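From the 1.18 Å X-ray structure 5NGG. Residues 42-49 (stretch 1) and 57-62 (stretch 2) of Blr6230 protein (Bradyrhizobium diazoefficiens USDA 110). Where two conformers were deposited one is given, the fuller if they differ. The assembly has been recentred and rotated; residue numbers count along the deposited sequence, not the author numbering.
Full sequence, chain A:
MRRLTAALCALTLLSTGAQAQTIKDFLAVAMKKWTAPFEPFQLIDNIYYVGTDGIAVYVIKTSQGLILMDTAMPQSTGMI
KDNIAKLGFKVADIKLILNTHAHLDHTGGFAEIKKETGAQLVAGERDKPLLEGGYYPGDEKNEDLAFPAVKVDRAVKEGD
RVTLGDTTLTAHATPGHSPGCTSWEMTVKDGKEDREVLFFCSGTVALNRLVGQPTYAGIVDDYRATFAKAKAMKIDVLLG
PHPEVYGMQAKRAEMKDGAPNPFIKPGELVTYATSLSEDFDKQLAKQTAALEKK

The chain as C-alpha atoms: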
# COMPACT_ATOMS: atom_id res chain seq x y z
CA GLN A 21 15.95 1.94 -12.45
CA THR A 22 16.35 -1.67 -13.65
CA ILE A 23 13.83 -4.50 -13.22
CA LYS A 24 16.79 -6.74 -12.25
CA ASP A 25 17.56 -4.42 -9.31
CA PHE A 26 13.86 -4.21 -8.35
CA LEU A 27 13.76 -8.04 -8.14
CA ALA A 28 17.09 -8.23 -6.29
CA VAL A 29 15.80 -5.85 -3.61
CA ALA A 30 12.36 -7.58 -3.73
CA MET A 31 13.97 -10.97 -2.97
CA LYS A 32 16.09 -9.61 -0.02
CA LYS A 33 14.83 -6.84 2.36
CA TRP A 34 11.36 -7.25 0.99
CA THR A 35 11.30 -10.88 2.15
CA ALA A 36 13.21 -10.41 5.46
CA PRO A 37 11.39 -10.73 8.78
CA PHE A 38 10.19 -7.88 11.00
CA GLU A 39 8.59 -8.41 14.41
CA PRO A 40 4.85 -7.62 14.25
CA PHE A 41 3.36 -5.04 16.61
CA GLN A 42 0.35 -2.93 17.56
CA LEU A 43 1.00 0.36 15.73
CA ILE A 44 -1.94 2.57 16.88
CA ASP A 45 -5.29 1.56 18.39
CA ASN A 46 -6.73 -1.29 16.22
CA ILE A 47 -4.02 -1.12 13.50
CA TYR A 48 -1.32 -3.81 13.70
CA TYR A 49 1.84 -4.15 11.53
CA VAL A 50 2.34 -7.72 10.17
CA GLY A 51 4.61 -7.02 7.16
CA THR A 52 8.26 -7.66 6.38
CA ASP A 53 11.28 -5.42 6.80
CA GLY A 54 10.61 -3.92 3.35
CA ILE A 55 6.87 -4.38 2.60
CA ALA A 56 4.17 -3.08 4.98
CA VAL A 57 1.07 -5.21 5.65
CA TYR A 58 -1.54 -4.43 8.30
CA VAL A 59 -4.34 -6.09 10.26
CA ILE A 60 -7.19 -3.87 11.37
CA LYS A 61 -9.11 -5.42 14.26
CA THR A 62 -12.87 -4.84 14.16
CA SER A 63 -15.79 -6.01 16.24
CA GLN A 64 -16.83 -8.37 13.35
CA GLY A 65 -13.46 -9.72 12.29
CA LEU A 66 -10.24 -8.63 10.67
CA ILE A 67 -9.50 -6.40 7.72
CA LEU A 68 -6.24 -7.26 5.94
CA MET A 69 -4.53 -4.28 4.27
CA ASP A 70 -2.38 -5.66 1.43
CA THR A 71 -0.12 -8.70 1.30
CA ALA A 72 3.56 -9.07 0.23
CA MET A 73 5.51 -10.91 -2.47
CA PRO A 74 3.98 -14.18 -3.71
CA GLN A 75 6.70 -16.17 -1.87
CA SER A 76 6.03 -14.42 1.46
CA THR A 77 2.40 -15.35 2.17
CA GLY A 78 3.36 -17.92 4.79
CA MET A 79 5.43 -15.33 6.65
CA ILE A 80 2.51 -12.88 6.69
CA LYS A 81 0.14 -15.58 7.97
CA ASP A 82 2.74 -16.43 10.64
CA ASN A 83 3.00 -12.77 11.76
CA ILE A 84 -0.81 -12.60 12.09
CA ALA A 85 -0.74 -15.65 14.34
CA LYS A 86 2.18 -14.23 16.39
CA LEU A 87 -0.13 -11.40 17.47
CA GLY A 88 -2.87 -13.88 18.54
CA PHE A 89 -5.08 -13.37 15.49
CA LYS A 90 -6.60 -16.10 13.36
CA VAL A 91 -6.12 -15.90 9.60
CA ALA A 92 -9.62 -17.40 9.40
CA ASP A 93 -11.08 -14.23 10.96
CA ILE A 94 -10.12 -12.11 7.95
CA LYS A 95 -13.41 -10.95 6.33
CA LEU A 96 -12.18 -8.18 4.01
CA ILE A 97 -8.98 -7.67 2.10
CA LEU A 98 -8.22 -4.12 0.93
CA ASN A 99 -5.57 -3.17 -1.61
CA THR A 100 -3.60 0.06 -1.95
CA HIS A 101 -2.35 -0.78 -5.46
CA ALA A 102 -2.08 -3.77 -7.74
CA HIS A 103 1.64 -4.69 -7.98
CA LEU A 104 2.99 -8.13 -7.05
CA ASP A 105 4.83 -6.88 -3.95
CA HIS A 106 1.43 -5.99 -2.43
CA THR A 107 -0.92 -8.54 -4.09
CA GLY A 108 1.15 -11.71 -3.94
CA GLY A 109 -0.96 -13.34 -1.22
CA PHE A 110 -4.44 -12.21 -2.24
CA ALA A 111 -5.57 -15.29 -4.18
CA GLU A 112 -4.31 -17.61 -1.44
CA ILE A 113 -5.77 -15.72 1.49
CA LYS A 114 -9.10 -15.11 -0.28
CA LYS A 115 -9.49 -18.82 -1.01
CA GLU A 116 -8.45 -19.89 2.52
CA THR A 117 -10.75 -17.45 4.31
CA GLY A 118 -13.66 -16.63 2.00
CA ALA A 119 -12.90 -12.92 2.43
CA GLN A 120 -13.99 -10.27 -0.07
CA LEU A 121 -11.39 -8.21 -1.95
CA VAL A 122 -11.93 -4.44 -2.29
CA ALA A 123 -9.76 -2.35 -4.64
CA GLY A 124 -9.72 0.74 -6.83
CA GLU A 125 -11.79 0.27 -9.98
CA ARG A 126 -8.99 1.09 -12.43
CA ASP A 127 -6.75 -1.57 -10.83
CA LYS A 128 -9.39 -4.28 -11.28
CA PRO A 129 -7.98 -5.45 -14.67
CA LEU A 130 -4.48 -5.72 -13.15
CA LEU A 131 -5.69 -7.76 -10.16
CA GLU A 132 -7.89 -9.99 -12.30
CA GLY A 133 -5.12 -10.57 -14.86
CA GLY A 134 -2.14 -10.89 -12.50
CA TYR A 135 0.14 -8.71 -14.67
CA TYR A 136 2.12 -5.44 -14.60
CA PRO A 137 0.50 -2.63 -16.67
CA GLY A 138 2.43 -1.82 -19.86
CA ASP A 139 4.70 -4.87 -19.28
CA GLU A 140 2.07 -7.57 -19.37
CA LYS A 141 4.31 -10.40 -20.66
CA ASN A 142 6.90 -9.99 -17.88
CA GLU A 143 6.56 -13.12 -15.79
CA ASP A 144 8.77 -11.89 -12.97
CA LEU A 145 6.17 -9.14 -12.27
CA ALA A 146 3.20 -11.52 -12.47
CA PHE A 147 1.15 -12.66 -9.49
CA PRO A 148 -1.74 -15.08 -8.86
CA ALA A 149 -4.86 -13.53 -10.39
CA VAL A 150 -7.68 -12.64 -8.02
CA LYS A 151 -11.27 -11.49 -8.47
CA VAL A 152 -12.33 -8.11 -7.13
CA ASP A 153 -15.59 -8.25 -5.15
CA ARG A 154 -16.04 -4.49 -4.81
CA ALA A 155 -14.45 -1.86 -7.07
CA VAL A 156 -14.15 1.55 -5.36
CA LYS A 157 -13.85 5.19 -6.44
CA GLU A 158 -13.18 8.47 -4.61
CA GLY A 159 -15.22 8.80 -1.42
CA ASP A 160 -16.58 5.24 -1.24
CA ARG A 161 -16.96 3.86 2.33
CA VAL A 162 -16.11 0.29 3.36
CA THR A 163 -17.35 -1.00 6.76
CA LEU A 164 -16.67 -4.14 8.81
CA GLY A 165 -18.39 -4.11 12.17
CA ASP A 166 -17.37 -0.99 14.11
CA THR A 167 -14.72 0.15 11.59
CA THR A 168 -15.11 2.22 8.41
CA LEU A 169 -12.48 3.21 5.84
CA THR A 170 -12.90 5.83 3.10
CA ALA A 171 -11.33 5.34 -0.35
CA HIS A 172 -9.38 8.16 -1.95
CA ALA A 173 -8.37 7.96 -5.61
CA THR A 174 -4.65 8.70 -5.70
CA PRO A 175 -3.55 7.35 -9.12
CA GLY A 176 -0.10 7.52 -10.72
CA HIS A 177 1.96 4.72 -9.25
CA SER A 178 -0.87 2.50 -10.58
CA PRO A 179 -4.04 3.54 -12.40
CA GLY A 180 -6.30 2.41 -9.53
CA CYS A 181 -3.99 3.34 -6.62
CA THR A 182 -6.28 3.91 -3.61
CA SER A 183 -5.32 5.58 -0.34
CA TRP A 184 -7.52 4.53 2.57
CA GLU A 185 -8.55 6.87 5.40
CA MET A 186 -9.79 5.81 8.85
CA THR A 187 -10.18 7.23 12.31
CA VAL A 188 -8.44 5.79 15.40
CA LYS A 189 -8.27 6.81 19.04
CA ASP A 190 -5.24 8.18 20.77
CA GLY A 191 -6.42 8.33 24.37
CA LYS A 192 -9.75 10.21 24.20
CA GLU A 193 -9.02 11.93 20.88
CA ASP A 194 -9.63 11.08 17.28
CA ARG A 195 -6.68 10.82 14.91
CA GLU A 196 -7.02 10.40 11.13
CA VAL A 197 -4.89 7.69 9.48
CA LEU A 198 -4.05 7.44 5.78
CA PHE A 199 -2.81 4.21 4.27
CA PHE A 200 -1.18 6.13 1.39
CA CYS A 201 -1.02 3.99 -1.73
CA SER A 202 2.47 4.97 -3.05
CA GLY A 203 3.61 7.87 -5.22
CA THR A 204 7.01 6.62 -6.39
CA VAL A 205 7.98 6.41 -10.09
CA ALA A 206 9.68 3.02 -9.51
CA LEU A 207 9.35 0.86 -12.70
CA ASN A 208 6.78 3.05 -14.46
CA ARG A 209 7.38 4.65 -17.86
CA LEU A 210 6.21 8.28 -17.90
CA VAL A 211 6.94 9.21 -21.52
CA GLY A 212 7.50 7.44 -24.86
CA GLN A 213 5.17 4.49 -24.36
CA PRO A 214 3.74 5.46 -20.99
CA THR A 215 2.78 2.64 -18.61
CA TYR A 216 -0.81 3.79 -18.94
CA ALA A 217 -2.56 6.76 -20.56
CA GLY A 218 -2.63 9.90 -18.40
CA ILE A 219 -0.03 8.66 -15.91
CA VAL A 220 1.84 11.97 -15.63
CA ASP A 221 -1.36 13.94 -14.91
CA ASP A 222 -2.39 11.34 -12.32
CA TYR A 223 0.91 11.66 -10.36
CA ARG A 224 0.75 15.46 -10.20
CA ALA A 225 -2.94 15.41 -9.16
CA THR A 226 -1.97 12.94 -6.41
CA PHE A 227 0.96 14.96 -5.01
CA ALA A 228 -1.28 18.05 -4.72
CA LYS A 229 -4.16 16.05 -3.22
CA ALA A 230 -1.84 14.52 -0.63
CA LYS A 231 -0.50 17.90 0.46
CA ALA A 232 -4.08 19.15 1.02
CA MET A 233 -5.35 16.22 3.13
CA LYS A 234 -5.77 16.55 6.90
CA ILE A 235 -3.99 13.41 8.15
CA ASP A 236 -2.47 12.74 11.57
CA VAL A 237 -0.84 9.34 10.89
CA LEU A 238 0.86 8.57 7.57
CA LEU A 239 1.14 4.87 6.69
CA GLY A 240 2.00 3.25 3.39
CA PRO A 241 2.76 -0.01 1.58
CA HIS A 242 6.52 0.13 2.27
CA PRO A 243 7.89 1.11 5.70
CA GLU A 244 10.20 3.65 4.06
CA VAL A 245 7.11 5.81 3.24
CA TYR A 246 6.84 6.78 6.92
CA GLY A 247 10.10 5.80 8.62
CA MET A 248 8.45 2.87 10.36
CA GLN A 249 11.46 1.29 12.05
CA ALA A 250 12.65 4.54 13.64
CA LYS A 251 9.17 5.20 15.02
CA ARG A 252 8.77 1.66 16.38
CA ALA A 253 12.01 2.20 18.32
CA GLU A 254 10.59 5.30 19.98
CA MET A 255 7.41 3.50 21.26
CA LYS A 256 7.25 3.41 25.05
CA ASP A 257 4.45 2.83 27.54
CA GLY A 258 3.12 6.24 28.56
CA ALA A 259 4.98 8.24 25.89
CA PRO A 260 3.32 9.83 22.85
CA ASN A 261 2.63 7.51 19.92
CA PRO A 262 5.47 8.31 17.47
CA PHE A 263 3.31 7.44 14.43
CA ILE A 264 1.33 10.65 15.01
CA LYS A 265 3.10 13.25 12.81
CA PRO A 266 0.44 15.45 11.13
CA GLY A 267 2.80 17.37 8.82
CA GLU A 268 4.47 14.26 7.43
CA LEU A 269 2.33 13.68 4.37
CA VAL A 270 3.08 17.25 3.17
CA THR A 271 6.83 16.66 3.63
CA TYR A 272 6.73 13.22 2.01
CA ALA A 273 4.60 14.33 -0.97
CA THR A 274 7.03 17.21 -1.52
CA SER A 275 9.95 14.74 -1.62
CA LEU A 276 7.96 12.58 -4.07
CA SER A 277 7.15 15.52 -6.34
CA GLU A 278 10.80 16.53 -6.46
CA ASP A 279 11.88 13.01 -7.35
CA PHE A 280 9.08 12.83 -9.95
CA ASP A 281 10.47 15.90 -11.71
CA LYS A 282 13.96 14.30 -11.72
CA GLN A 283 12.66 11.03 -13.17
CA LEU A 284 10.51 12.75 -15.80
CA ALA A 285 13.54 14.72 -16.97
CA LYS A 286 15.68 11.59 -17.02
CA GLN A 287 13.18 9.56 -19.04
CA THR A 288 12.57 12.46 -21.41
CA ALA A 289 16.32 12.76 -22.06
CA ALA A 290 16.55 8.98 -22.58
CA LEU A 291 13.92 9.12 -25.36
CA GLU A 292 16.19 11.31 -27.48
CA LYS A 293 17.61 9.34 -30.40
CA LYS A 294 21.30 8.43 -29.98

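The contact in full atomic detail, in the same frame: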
# COMPACT_ATOMS: atom_id res chain seq x y z
N GLN A 42 1.48 -3.87 17.52
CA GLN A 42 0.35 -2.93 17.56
C GLN A 42 0.90 -1.52 17.29
O GLN A 42 1.70 -1.01 18.07
CB GLN A 42 -0.35 -2.98 18.93
CG GLN A 42 -1.59 -2.11 18.99
CD GLN A 42 -2.23 -2.09 20.36
OE1 GLN A 42 -1.65 -2.54 21.34
NE2 GLN A 42 -3.43 -1.55 20.44
N LEU A 43 0.47 -0.91 16.19
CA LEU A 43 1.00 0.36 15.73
C LEU A 43 0.23 1.54 16.37
O LEU A 43 0.84 2.41 17.00
CB LEU A 43 1.01 0.35 14.19
CG LEU A 43 1.71 1.50 13.51
CD1 LEU A 43 2.17 1.08 12.10
CD2 LEU A 43 0.82 2.74 13.42
N ILE A 44 -1.09 1.59 16.19
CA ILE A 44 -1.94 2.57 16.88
C ILE A 44 -3.34 1.98 16.95
O ILE A 44 -3.86 1.47 15.98
CB ILE A 44 -1.93 3.96 16.20
CG1 ILE A 44 -2.66 4.98 17.09
CG2 ILE A 44 -2.49 3.92 14.77
CD1 ILE A 44 -2.40 6.43 16.69
N ASP A 45 -3.92 2.00 18.15
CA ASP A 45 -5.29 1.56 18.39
C ASP A 45 -5.48 0.16 17.75
O ASP A 45 -4.77 -0.78 18.15
CB ASP A 45 -6.28 2.63 17.90
CG ASP A 45 -7.69 2.44 18.42
OD1 ASP A 45 -7.96 1.52 19.24
OD2 ASP A 45 -8.56 3.25 18.00
N ASN A 46 -6.40 0.01 16.81
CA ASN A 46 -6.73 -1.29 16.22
C ASN A 46 -5.98 -1.61 14.93
O ASN A 46 -6.37 -2.52 14.22
CB ASN A 46 -8.24 -1.43 16.04
CG ASN A 46 -8.87 -0.41 15.14
OD1 ASN A 46 -8.43 0.74 15.05
ND2 ASN A 46 -9.98 -0.80 14.52
N ILE A 47 -4.88 -0.90 14.66
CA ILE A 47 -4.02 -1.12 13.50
C ILE A 47 -2.73 -1.81 13.96
O ILE A 47 -2.01 -1.28 14.81
CB ILE A 47 -3.67 0.19 12.76
CG1 ILE A 47 -4.92 0.92 12.28
CG2 ILE A 47 -2.73 -0.11 11.60
CD1 ILE A 47 -4.67 2.30 11.74
N TYR A 48 -2.45 -2.96 13.33
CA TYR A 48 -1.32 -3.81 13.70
C TYR A 48 -0.44 -4.02 12.45
O TYR A 48 -0.96 -4.29 11.36
CB TYR A 48 -1.77 -5.19 14.21
CG TYR A 48 -2.62 -5.12 15.46
CD1 TYR A 48 -3.95 -4.71 15.41
CD2 TYR A 48 -2.07 -5.42 16.71
CE1 TYR A 48 -4.72 -4.61 16.56
CE2 TYR A 48 -2.84 -5.33 17.87
CZ TYR A 48 -4.15 -4.93 17.79
OH TYR A 48 -4.92 -4.82 18.94
N TYR A 49 0.87 -3.90 12.62
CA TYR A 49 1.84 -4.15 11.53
C TYR A 49 2.19 -5.63 11.52
O TYR A 49 2.60 -6.16 12.54
CB TYR A 49 3.10 -3.31 11.77
CG TYR A 49 4.07 -3.34 10.61
CD1 TYR A 49 5.00 -4.38 10.47
CD2 TYR A 49 4.08 -2.35 9.66
CE1 TYR A 49 5.88 -4.44 9.39
CE2 TYR A 49 4.97 -2.39 8.58
CZ TYR A 49 5.86 -3.43 8.43
OH TYR A 49 6.70 -3.40 7.34
N VAL A 57 2.36 -4.51 5.68
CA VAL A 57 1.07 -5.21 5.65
C VAL A 57 0.44 -4.93 7.00
O VAL A 57 1.17 -4.89 8.00
CB VAL A 57 1.25 -6.74 5.42
CG1 VAL A 57 -0.11 -7.44 5.43
CG2 VAL A 57 2.00 -6.99 4.12
N TYR A 58 -0.88 -4.76 7.05
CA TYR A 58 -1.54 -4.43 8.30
C TYR A 58 -2.77 -5.29 8.50
O TYR A 58 -3.45 -5.69 7.57
CB TYR A 58 -1.97 -2.96 8.35
CG TYR A 58 -0.91 -1.99 7.92
CD1 TYR A 58 -0.70 -1.70 6.58
CD2 TYR A 58 -0.10 -1.34 8.85
CE1 TYR A 58 0.29 -0.82 6.16
CE2 TYR A 58 0.88 -0.43 8.45
CZ TYR A 58 1.06 -0.18 7.10
OH TYR A 58 2.04 0.71 6.72
N VAL A 59 -3.04 -5.58 9.78
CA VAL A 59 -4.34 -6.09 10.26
C VAL A 59 -5.06 -4.97 10.99
O VAL A 59 -4.48 -4.24 11.81
CB VAL A 59 -4.17 -7.29 11.23
CG1 VAL A 59 -5.49 -7.68 11.89
CG2 VAL A 59 -3.62 -8.48 10.49
N ILE A 60 -6.34 -4.81 10.67
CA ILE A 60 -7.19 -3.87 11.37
C ILE A 60 -8.23 -4.71 12.11
O ILE A 60 -8.98 -5.46 11.50
CB ILE A 60 -7.85 -2.87 10.39
CG1 ILE A 60 -6.81 -2.09 9.58
CG2 ILE A 60 -8.73 -1.91 11.18
CD1 ILE A 60 -7.37 -1.42 8.35
N LYS A 61 -8.22 -4.62 13.44
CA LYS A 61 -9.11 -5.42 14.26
C LYS A 61 -10.45 -4.72 14.43
O LYS A 61 -10.49 -3.60 14.94
CB LYS A 61 -8.46 -5.68 15.61
CG LYS A 61 -9.24 -6.62 16.50
CD LYS A 61 -8.56 -6.82 17.84
CE LYS A 61 -9.23 -7.88 18.69
NZ LYS A 61 -8.50 -8.13 19.97
N THR A 62 -11.53 -5.38 14.01
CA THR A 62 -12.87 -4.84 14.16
C THR A 62 -13.69 -5.76 15.07
O THR A 62 -13.34 -6.91 15.34
CB THR A 62 -13.61 -4.66 12.81
OG1 THR A 62 -14.29 -5.88 12.46
CG2 THR A 62 -12.65 -4.20 11.70

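Strands 47-49 and 58-62 run antiparallel, their directions 155° apart, and Y48, Y58 and N46 bring much of the contact together. Y48 sits at the centre of the pairing. It forms the hydrogen-bonded bridge with V59: Y48 N donates to V59 O at 2.8 Å, and V59 N donates to Y48 O at 2.9 Å. Its side chain lies on the same face of the sheet as that of V59, with Y48 CB 4.4 Å from V59 CB. The ring extends along the neighbouring strand until Y48 CE1 comes within 4.0 Å of K61 CB. A long, flat side chain suits this partly exposed place, covering the aliphatic root of K61 while the lysine's extended end leads away.

The opposite face carries I47, Y49, Y58 and I60, all buried. Here Y58 is the hub. The edge of the Y49 ring is directed toward the face of the Y58 ring in an offset arrangement, with planes at 88° and centroids 5.8 Å apart; such geometry sets the slightly positive ring hydrogens against the electron-rich face. I47 CG2 packs 4.0 Å from Y58 CD2, and L43 CD1 approaches the ring edge, 4.2 Å from Y58 CE2. Branched aliphatic side chains fill the space around the aromatic ring without needing polar partners, whereas both buried tyrosine hydroxyls are hydrogen-bonded elsewhere in the structure.

N46 extends the pairing beyond the strand. It lies in the type II' turn from I44 to I47, closed by I47 N donating to I44 O at 2.9 Å. N46 O accepts from K61 N at 2.9 Å, while N46 ND2 donates to K61 O, also at 2.9 Å. The asparagine amide thus supplies a donor that its backbone does not offer to K61, so both polar backbone groups of K61 are engaged.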